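Engineered Protein OR366 (Synthetic construct, PDB 4RZP) is a de novo designed armadillo-like repeat protein of stacked helices, with no known function. Local coordinates at residues V8-T12 and A43-L49. Residues are numbered along the deposited sequence.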
ATOM      1  N   VAL A   8     -19.483   5.127  14.964  1.00 67.28           N
ATOM      2  CA  VAL A   8     -18.407   4.498  15.737  1.00 69.94           C
ATOM      3  C   VAL A   8     -19.020   3.626  16.832  1.00 59.49           C
ATOM      4  O   VAL A   8     -18.522   2.540  17.129  1.00 59.53           O
ATOM      5  CB  VAL A   8     -17.434   5.532  16.378  1.00 65.47           C
ATOM      6  CG1 VAL A   8     -16.372   4.839  17.209  1.00 52.75           C
ATOM      7  CG2 VAL A   8     -16.788   6.416  15.312  1.00 67.48           C
ATOM      8  N   GLU A   9     -20.119   4.092  17.410  1.00 64.65           N
ATOM      9  CA  GLU A   9     -20.858   3.270  18.355  1.00 76.53           C
ATOM     10  C   GLU A   9     -21.218   1.915  17.718  1.00 72.57           C
ATOM     11  O   GLU A   9     -20.713   0.864  18.140  1.00 70.88           O
ATOM     12  CB  GLU A   9     -22.117   4.003  18.839  1.00 86.49           C
ATOM     13  CG  GLU A   9     -23.008   3.233  19.842  1.00 97.48           C
ATOM     14  CD  GLU A   9     -22.258   2.715  21.071  1.00105.95           C
ATOM     15  OE1 GLU A   9     -21.062   3.052  21.265  1.00108.27           O
ATOM     16  OE2 GLU A   9     -22.875   1.958  21.851  1.00106.67           O
ATOM     17  N   LEU A  10     -22.043   1.948  16.678  1.00 59.44           N
ATOM     18  CA  LEU A  10     -22.414   0.736  15.961  1.00 56.74           C
ATOM     19  C   LEU A  10     -21.267  -0.228  15.619  1.00 56.62           C
ATOM     20  O   LEU A  10     -21.515  -1.410  15.431  1.00 59.70           O
ATOM     21  CB  LEU A  10     -23.113   1.101  14.663  1.00 57.78           C
ATOM     22  CG  LEU A  10     -24.451   1.813  14.702  1.00 56.36           C
ATOM     23  CD1 LEU A  10     -25.073   1.674  13.333  1.00 60.55           C
ATOM     24  CD2 LEU A  10     -25.349   1.224  15.761  1.00 57.13           C
ATOM     25  N   LEU A  11     -20.036   0.265  15.498  1.00 59.50           N
ATOM     26  CA  LEU A  11     -18.900  -0.599  15.187  1.00 57.22           C
ATOM     27  C   LEU A  11     -18.664  -1.570  16.327  1.00 74.94           C
ATOM     28  O   LEU A  11     -18.111  -2.654  16.138  1.00 83.00           O
ATOM     29  CB  LEU A  11     -17.632   0.218  14.947  1.00 56.51           C
ATOM     30  CG  LEU A  11     -17.537   1.083  13.686  1.00 70.28           C
ATOM     31  CD1 LEU A  11     -16.305   1.976  13.750  1.00 69.42           C
ATOM     32  CD2 LEU A  11     -17.510   0.227  12.418  1.00 66.87           C
ATOM     33  N   THR A  12     -19.089  -1.167  17.517  1.00 69.28           N
ATOM     34  CA  THR A  12     -18.802  -1.921  18.727  1.00 63.51           C
ATOM     35  C   THR A  12     -19.793  -3.068  18.941  1.00 68.81           C
ATOM     36  O   THR A  12     -19.680  -3.802  19.913  1.00 70.20           O
ATOM     37  CB  THR A  12     -18.796  -0.980  19.955  1.00 71.35           C
ATOM     38  OG1 THR A  12     -20.115  -0.489  20.210  1.00 77.96           O
ATOM     39  CG2 THR A  12     -17.903   0.213  19.683  1.00 78.40           C
ATOM     40  N   ALA A  43     -14.376  11.907  15.851  1.00 84.26           N
ATOM     41  CA  ALA A  43     -15.486  11.062  16.285  1.00 73.00           C
ATOM     42  C   ALA A  43     -14.956   9.712  16.805  1.00 70.69           C
ATOM     43  O   ALA A  43     -15.730   8.838  17.193  1.00 80.69           O
ATOM     44  CB  ALA A  43     -16.495  10.858  15.142  1.00 62.30           C
ATOM     45  N   GLY A  44     -13.633   9.552  16.804  1.00 54.14           N
ATOM     46  CA  GLY A  44     -12.975   8.398  17.398  1.00 58.06           C
ATOM     47  C   GLY A  44     -13.071   7.076  16.639  1.00 56.52           C
ATOM     48  O   GLY A  44     -12.977   5.999  17.240  1.00 56.02           O
ATOM     49  N   ALA A  45     -13.242   7.166  15.323  1.00 51.38           N
ATOM     50  CA  ALA A  45     -13.385   6.006  14.458  1.00 48.74           C
ATOM     51  C   ALA A  45     -12.182   5.069  14.524  1.00 64.50           C
ATOM     52  O   ALA A  45     -12.319   3.851  14.339  1.00 71.25           O
ATOM     53  CB  ALA A  45     -13.611   6.460  13.021  1.00 43.90           C
ATOM     54  N   LEU A  46     -11.004   5.623  14.800  1.00 59.32           N
ATOM     55  CA  LEU A  46      -9.781   4.868  14.587  1.00 48.13           C
ATOM     56  C   LEU A  46      -9.547   3.711  15.540  1.00 50.09           C
ATOM     57  O   LEU A  46      -9.206   2.635  15.088  1.00 53.41           O
ATOM     58  CB  LEU A  46      -8.586   5.797  14.625  1.00 52.12           C
ATOM     59  CG  LEU A  46      -8.649   6.765  13.452  1.00 46.27           C
ATOM     60  CD1 LEU A  46      -7.403   7.605  13.438  1.00 47.04           C
ATOM     61  CD2 LEU A  46      -8.812   5.986  12.143  1.00 39.80           C
ATOM     62  N   GLU A  47      -9.708   3.907  16.840  1.00 55.28           N
ATOM     63  CA  GLU A  47      -9.625   2.774  17.765  1.00 62.76           C
ATOM     64  C   GLU A  47     -10.528   1.637  17.283  1.00 58.36           C
ATOM     65  O   GLU A  47     -10.065   0.512  17.071  1.00 56.46           O
ATOM     66  CB  GLU A  47     -10.018   3.183  19.188  1.00 74.84           C
ATOM     67  CG  GLU A  47      -8.971   4.007  19.929  1.00 87.01           C
ATOM     68  CD  GLU A  47      -8.623   5.338  19.244  1.00 95.69           C
ATOM     69  OE1 GLU A  47      -9.531   6.161  18.983  1.00 90.46           O
ATOM     70  OE2 GLU A  47      -7.427   5.567  18.970  1.00102.43           O
ATOM     71  N   LYS A  48     -11.802   1.959  17.068  1.00 50.36           N
ATOM     72  CA  LYS A  48     -12.813   0.963  16.712  1.00 64.27           C
ATOM     73  C   LYS A  48     -12.536   0.276  15.379  1.00 64.08           C
ATOM     74  O   LYS A  48     -12.668  -0.948  15.256  1.00 62.05           O
ATOM     75  CB  LYS A  48     -14.216   1.595  16.671  1.00 74.25           C
ATOM     76  CG  LYS A  48     -15.012   1.506  17.986  1.00 71.43           C
ATOM     77  CD  LYS A  48     -14.356   2.330  19.082  1.00 75.32           C
ATOM     78  CE  LYS A  48     -15.184   2.347  20.353  1.00 78.42           C
ATOM     79  NZ  LYS A  48     -14.573   3.249  21.369  1.00 74.45           N
ATOM     80  N   LEU A  49     -12.165   1.064  14.377  1.00 60.62           N
ATOM     81  CA  LEU A  49     -11.872   0.503  13.067  1.00 54.08           C
ATOM     82  C   LEU A  49     -10.731  -0.494  13.155  1.00 53.54           C
ATOM     83  O   LEU A  49     -10.851  -1.614  12.676  1.00 60.42           O
ATOM     84  CB  LEU A  49     -11.535   1.606  12.067  1.00 52.99           C
ATOM     85  CG  LEU A  49     -12.736   2.327  11.450  1.00 55.80           C
ATOM     86  CD1 LEU A  49     -12.243   3.418  10.529  1.00 70.61           C
ATOM     87  CD2 LEU A  49     -13.613   1.361  10.685  1.00 51.28           C
TER
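Start at Val8, on helix 3-11, where the CA atoms of the two segments come closest, Val8 CA 5.4 Å from Ala45 CA. Val8 CG2 sits 3.2 Å from Ala43 O and 3.5 Å from Ala45 CA, while Val8 CG1 packs 3.7 Å from Lys48 CG. Gly44, at positive phi, ends helix 34-42 in a Schellman motif, and helix 45-52 starts directly after it. One turn on, Leu11 sends CD1 to 3.6 Å from Lys48 CB and 4.1 Å from Leu49 CD2; Leu11 also packs on helix 16-29, and Leu49 on helix 58-71, so the pair joins helices 3-11 and 16-29, apparently a truncated repeat, to the three-helix armadillo-type repeat 34-71. At the helix end Thr12 turns OG1 back to Glu9 O (2.5 Å) and lays CG2 against Lys48 CE, 3.5 Å away. With the lysine contributing its aliphatic chain rather than its NZ charge, the join is van der Waals packing of methyls and methylenes, partly against backbone carbonyls, without polar bonds between the segments.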